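Side-chain contacts in isoflavone reductase (Medicago sativa, PDB 2GAS), which reduces 2'-hydroxyisoflavones such as 2'-hydroxyformononetin to chiral isoflavanones with NADPH, giving the penultimate intermediate of the alfalfa phytoalexin (-)-medicarpin: residues F159-A164 / A168-R173; Y188-D193 / T295-D300. All blocks are in the same frame, centred on the assembly; numbering follows the deposited sequence.

Contact 1 of 2, residues F159-A164 / A168-R173; sequences FLRNLA and ATDPPR
Asp170 OD1 is gripped by two nitrogens of one guanidinium group: Arg161 NH2 lies 3.1 Å from Asp170 OD1 and Arg161 NE 3.2 Å from the same atom. The salt bridge is thus side-on, with both N-H groups converging on a single oxygen. Neither bond is straight, as expected when two donors share one acceptor. NH2 comes in on the syn lone pair, whereas NE meets OD1 from above the carboxylate plane; the two flat groups are turned 44° apart, and OD1 stays near the guanidinium plane, at its edge. Arg161 reaches this far because its chain is extended from CG to NE, with CG anti to the backbone N (chi1 -176°).

Behind the salt bridge, the ring of Pro171 sits against the carbonyl of Arg161, whose O is 3.5 Å from Asp170 CA in a CA-H...O contact. Leu163 then packs its two methyls on successive prolines: CD1 meets Pro171 CB at 3.9 Å, crossing that ring at about a right angle, and CD2 touches Pro172 CD at 3.6 Å. Leu163, with positive phi, is the C-prime residue of a Schellman motif in which Ala164 N bonds Phe159 O and Leu163 N bonds Leu160 O.

The contact therefore folds the proline-bearing loop that leads into strand 175-179 back on the end of helix 156-160. Trp230 of helix 223-234 packs on Pro171 and bonds Pro172 O, while Tyr302 of helix 299-303 touches Arg161.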
loop_
_atom_site.group_PDB
_atom_site.type_symbol
_atom_site.label_atom_id
_atom_site.label_comp_id
_atom_site.label_asym_id
_atom_site.label_seq_id
_atom_site.Cartn_x
_atom_site.Cartn_y
_atom_site.Cartn_z
ATOM N N PHE A 159 -7.174 5.577 5.555
ATOM C CA PHE A 159 -6.864 6.563 6.588
ATOM C C PHE A 159 -7.658 7.857 6.504
ATOM O O PHE A 159 -8.290 8.274 7.473
ATOM C CB PHE A 159 -5.379 6.948 6.554
ATOM C CG PHE A 159 -4.445 5.864 7.014
ATOM C CD1 PHE A 159 -4.129 4.798 6.182
ATOM C CD2 PHE A 159 -3.854 5.933 8.273
ATOM C CE1 PHE A 159 -3.232 3.814 6.594
ATOM C CE2 PHE A 159 -2.958 4.955 8.695
ATOM C CZ PHE A 159 -2.645 3.893 7.852
ATOM N N LEU A 160 -7.606 8.498 5.342
ATOM C CA LEU A 160 -8.272 9.773 5.148
ATOM C C LEU A 160 -9.790 9.718 5.143
ATOM O O LEU A 160 -10.443 10.661 5.589
ATOM C CB LEU A 160 -7.774 10.415 3.850
ATOM C CG LEU A 160 -8.072 11.904 3.672
ATOM C CD1 LEU A 160 -7.499 12.682 4.854
ATOM C CD2 LEU A 160 -7.465 12.400 2.362
ATOM N N ARG A 161 -10.356 8.620 4.650
ATOM C CA ARG A 161 -11.806 8.513 4.580
ATOM C C ARG A 161 -12.515 8.803 5.895
ATOM O O ARG A 161 -13.591 9.395 5.899
ATOM C CB ARG A 161 -12.233 7.136 4.081
ATOM C CG ARG A 161 -13.732 7.054 3.918
ATOM C CD ARG A 161 -14.182 5.755 3.310
ATOM N NE ARG A 161 -15.637 5.728 3.209
ATOM C CZ ARG A 161 -16.322 4.773 2.597
ATOM N NH1 ARG A 161 -15.683 3.759 2.030
ATOM N NH2 ARG A 161 -17.647 4.831 2.555
ATOM N N ASN A 162 -11.945 8.370 7.011
ATOM C CA ASN A 162 -12.598 8.655 8.278
ATOM C C ASN A 162 -11.745 9.547 9.164
ATOM O O ASN A 162 -11.928 9.581 10.379
ATOM C CB ASN A 162 -12.976 7.362 9.009
ATOM C CG ASN A 162 -11.782 6.510 9.367
ATOM O OD1 ASN A 162 -11.940 5.452 9.983
ATOM N ND2 ASN A 162 -10.589 6.947 8.985
ATOM N N LEU A 163 -10.838 10.294 8.540
ATOM C CA LEU A 163 -9.947 11.195 9.265
ATOM C C LEU A 163 -9.287 10.500 10.452
ATOM O O LEU A 163 -9.146 11.085 11.534
ATOM C CB LEU A 163 -10.718 12.433 9.739
ATOM C CG LEU A 163 -10.815 13.611 8.765
ATOM C CD1 LEU A 163 -11.254 13.141 7.392
ATOM C CD2 LEU A 163 -11.790 14.645 9.323
ATOM N N ALA A 164 -8.890 9.250 10.241
ATOM C CA ALA A 164 -8.234 8.446 11.264
ATOM C C ALA A 164 -9.020 8.352 12.572
ATOM O O ALA A 164 -8.429 8.317 13.653
ATOM C CB ALA A 164 -6.841 9.001 11.538
ATOM N N ALA A 168 -15.628 4.713 12.640
ATOM C CA ALA A 168 -16.214 5.665 11.707
ATOM C C ALA A 168 -15.747 5.289 10.308
ATOM O O ALA A 168 -14.580 4.948 10.113
ATOM C CB ALA A 168 -15.772 7.079 12.050
ATOM N N THR A 169 -16.656 5.336 9.342
ATOM C CA THR A 169 -16.309 4.993 7.967
ATOM C C THR A 169 -16.168 6.242 7.114
ATOM O O THR A 169 -15.371 6.277 6.179
ATOM C CB THR A 169 -17.368 4.067 7.326
ATOM O OG1 THR A 169 -18.652 4.700 7.372
ATOM C CG2 THR A 169 -17.436 2.744 8.068
ATOM N N ASP A 170 -16.942 7.272 7.444
ATOM C CA ASP A 170 -16.900 8.525 6.701
ATOM C C ASP A 170 -16.337 9.648 7.563
ATOM O O ASP A 170 -16.222 9.507 8.781
ATOM C CB ASP A 170 -18.304 8.882 6.212
ATOM C CG ASP A 170 -18.712 8.087 4.983
ATOM O OD1 ASP A 170 -18.180 6.973 4.787
ATOM O OD2 ASP A 170 -19.575 8.570 4.219
ATOM N N PRO A 171 -15.972 10.782 6.940
ATOM C CA PRO A 171 -15.418 11.902 7.708
ATOM C C PRO A 171 -16.404 12.439 8.734
ATOM O O PRO A 171 -17.575 12.648 8.431
ATOM C CB PRO A 171 -15.106 12.943 6.633
ATOM C CG PRO A 171 -14.862 12.114 5.405
ATOM C CD PRO A 171 -15.961 11.082 5.499
ATOM N N PRO A 172 -15.937 12.677 9.969
ATOM C CA PRO A 172 -16.818 13.199 11.015
ATOM C C PRO A 172 -17.198 14.624 10.658
ATOM O O PRO A 172 -16.380 15.372 10.123
ATOM C CB PRO A 172 -15.944 13.134 12.260
ATOM C CG PRO A 172 -14.583 13.452 11.705
ATOM C CD PRO A 172 -14.541 12.608 10.440
ATOM N N ARG A 173 -18.432 15.004 10.957
ATOM C CA ARG A 173 -18.882 16.349 10.637
ATOM C C ARG A 173 -19.144 17.205 11.867
ATOM O O ARG A 173 -19.494 18.377 11.741
ATOM C CB ARG A 173 -20.148 16.275 9.784
ATOM C CG ARG A 173 -19.975 15.426 8.536
ATOM C CD ARG A 173 -21.306 15.205 7.834
ATOM N NE ARG A 173 -21.646 16.288 6.919
ATOM C CZ ARG A 173 -21.250 16.351 5.652
ATOM N NH1 ARG A 173 -20.497 15.390 5.138
ATOM N NH2 ARG A 173 -21.618 17.375 4.895
#

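Contact 2 of 2, residues Y188-D193 / T295-D300; sequences YVTEAD and TYTTAD
Asp193 points its carboxylate from the first turn of helix 191-202 at the backbone of Thr297, and Thr190 crosses the Thr297 side chain at about a right angle. Asp193 OD1 takes the N-H of Thr297 on its syn lone pair, at 2.7 Å and 164°, a short and nearly straight bond. With CG anti to its own carbonyl carbon (chi1 -75°), the carboxylate also brings OD1 to 3.3 Å from Tyr296 CB; the Tyr296 ring leads away, its hydroxyl bonding Lys218 N. Beside this polar joint the methyls of the two threonines meet, Thr190 CG2 lying 3.8 Å from Thr297 CG2.

The hydroxyl of Thr190 faces its own helix: as N-cap, its OG1 accepts from Asp193 N at 3.1 Å, so the cap holds the backbone N of the residue whose carboxylate crosses to Thr297. Three waters fill in the joint. One accepts from Thr190 N and donates to both Asp193 OD1 and Thr297 O; a second links the hydroxyls of Thr190 and Thr297; a third donates to Asp193 OD2, 2.7 Å away, and to Thr295 O, and accepts from Thr297 OG1.

An alanine in place of Asp193 would probably leave Thr297 N without its carboxylate acceptor and take one acceptor from each of two waters.

Both carboxylate oxygens are thus supplied with donors, OD1 by an amide and a water, OD2 by a water. Such a setting, at the N-terminal end of a helix, would be expected to favour the charged form of this buried aspartate.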
loop_
_atom_site.group_PDB
_atom_site.type_symbol
_atom_site.label_atom_id
_atom_site.label_comp_id
_atom_site.label_asym_id
_atom_site.label_seq_id
_atom_site.Cartn_x
_atom_site.Cartn_y
_atom_site.Cartn_z
ATOM N N TYR A 188 -0.677 11.019 2.195
ATOM C CA TYR A 188 -1.868 10.351 1.677
ATOM C C TYR A 188 -1.871 10.191 0.161
ATOM O O TYR A 188 -1.403 11.062 -0.565
ATOM C CB TYR A 188 -3.121 11.125 2.099
ATOM C CG TYR A 188 -3.233 11.313 3.589
ATOM C CD1 TYR A 188 -2.659 12.421 4.214
ATOM C CD2 TYR A 188 -3.870 10.364 4.384
ATOM C CE1 TYR A 188 -2.715 12.579 5.596
ATOM C CE2 TYR A 188 -3.930 10.509 5.773
ATOM C CZ TYR A 188 -3.349 11.618 6.369
ATOM O OH TYR A 188 -3.391 11.761 7.744
ATOM N N VAL A 189 -2.428 9.078 -0.305
ATOM C CA VAL A 189 -2.489 8.787 -1.733
ATOM C C VAL A 189 -3.664 7.851 -2.008
ATOM O O VAL A 189 -3.953 6.958 -1.206
ATOM C CB VAL A 189 -1.154 8.136 -2.208
ATOM C CG1 VAL A 189 -0.907 6.835 -1.453
ATOM C CG2 VAL A 189 -1.182 7.886 -3.706
ATOM N N THR A 190 -4.356 8.052 -3.126
ATOM C CA THR A 190 -5.489 7.188 -3.444
ATOM C C THR A 190 -4.991 5.828 -3.921
ATOM O O THR A 190 -3.860 5.703 -4.384
ATOM C CB THR A 190 -6.392 7.786 -4.548
ATOM O OG1 THR A 190 -5.683 7.799 -5.795
ATOM C CG2 THR A 190 -6.799 9.207 -4.192
ATOM N N GLU A 191 -5.840 4.809 -3.808
ATOM C CA GLU A 191 -5.463 3.471 -4.248
ATOM C C GLU A 191 -5.165 3.487 -5.745
ATOM O O GLU A 191 -4.211 2.861 -6.200
ATOM C CB GLU A 191 -6.578 2.460 -3.959
ATOM C CG GLU A 191 -6.874 2.218 -2.474
ATOM C CD GLU A 191 -7.544 3.403 -1.808
ATOM O OE1 GLU A 191 -8.420 4.023 -2.442
ATOM O OE2 GLU A 191 -7.211 3.709 -0.648
ATOM N N ALA A 192 -5.977 4.211 -6.508
ATOM C CA ALA A 192 -5.770 4.292 -7.948
ATOM C C ALA A 192 -4.377 4.834 -8.260
ATOM O O ALA A 192 -3.661 4.294 -9.111
ATOM C CB ALA A 192 -6.839 5.190 -8.584
ATOM N N ASP A 193 -3.989 5.901 -7.569
ATOM C CA ASP A 193 -2.686 6.511 -7.787
ATOM C C ASP A 193 -1.546 5.594 -7.359
ATOM O O ASP A 193 -0.472 5.618 -7.956
ATOM C CB ASP A 193 -2.598 7.856 -7.061
ATOM C CG ASP A 193 -3.378 8.954 -7.769
ATOM O OD1 ASP A 193 -3.535 10.042 -7.177
ATOM O OD2 ASP A 193 -3.832 8.734 -8.921
ATOM N N THR A 295 -0.135 13.112 -12.512
ATOM C CA THR A 295 -1.107 14.024 -11.915
ATOM C C THR A 295 -1.940 13.283 -10.875
ATOM O O THR A 295 -2.931 12.632 -11.199
ATOM C CB THR A 295 -2.051 14.621 -12.973
ATOM O OG1 THR A 295 -1.281 15.120 -14.074
ATOM C CG2 THR A 295 -2.848 15.775 -12.375
ATOM N N TYR A 296 -1.544 13.407 -9.616
ATOM C CA TYR A 296 -2.236 12.711 -8.541
ATOM C C TYR A 296 -3.479 13.410 -8.007
ATOM O O TYR A 296 -3.617 14.631 -8.104
ATOM C CB TYR A 296 -1.265 12.457 -7.383
ATOM C CG TYR A 296 -0.681 13.708 -6.757
ATOM C CD1 TYR A 296 0.487 14.293 -7.256
ATOM C CD2 TYR A 296 -1.289 14.299 -5.653
ATOM C CE1 TYR A 296 1.031 15.432 -6.662
ATOM C CE2 TYR A 296 -0.756 15.436 -5.057
ATOM C CZ TYR A 296 0.402 15.996 -5.563
ATOM O OH TYR A 296 0.928 17.109 -4.961
ATOM N N THR A 297 -4.384 12.613 -7.449
ATOM C CA THR A 297 -5.609 13.124 -6.847
ATOM C C THR A 297 -5.220 13.717 -5.496
ATOM O O THR A 297 -4.560 13.062 -4.690
ATOM C CB THR A 297 -6.636 11.992 -6.629
ATOM O OG1 THR A 297 -7.087 11.504 -7.899
ATOM C CG2 THR A 297 -7.827 12.497 -5.829
ATOM N N THR A 298 -5.613 14.959 -5.244
ATOM C CA THR A 298 -5.262 15.594 -3.980
ATOM C C THR A 298 -6.178 15.158 -2.841
ATOM O O THR A 298 -7.270 14.638 -3.062
ATOM C CB THR A 298 -5.320 17.127 -4.094
ATOM O OG1 THR A 298 -6.666 17.529 -4.368
ATOM C CG2 THR A 298 -4.413 17.609 -5.220
ATOM N N ALA A 299 -5.723 15.365 -1.611
ATOM C CA ALA A 299 -6.534 15.011 -0.457
ATOM C C ALA A 299 -7.805 15.855 -0.532
ATOM O O ALA A 299 -8.894 15.397 -0.191
ATOM C CB ALA A 299 -5.777 15.310 0.822
ATOM N N ASP A 300 -7.653 17.093 -0.995
ATOM C CA ASP A 300 -8.782 18.006 -1.132
ATOM C C ASP A 300 -9.817 17.432 -2.098
ATOM O O ASP A 300 -11.008 17.407 -1.802
ATOM C CB ASP A 300 -8.299 19.364 -1.649
ATOM C CG ASP A 300 -9.423 20.375 -1.768
ATOM O OD1 ASP A 300 -9.911 20.851 -0.722
ATOM O OD2 ASP A 300 -9.826 20.684 -2.907
HETATM O O HOH W 1 -3.498 10.549 -4.520
HETATM O O HOH W 2 -7.277 8.798 -7.725
HETATM O O HOH W 3 -5.206 10.716 -10.066
#

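In the fold
Contact 1 closes before contact 2 opens along the chain, and their centres lie 16 Å apart. The first is a local closure, joining the end of helix 156-160 to the loop before strand 175-179; the second is a long-range tie, joining the turn between strand 185-189 and helix 191-202 to the approach to helix 299-303 across about a hundred residues. They adjoin at helix 156-160: Leu160 CD2 packs on Ala299 CB at 3.7 Å, bringing that helix against helix 299-303, and Phe159 CB lies 3.9 Å from Tyr188 CE2. Both lie outside the five-stranded parallel sheet of the Rossmann-type nucleotide-binding fold, contact 2 at the end of the middle strand, 185-189, of the three-stranded mixed sheet.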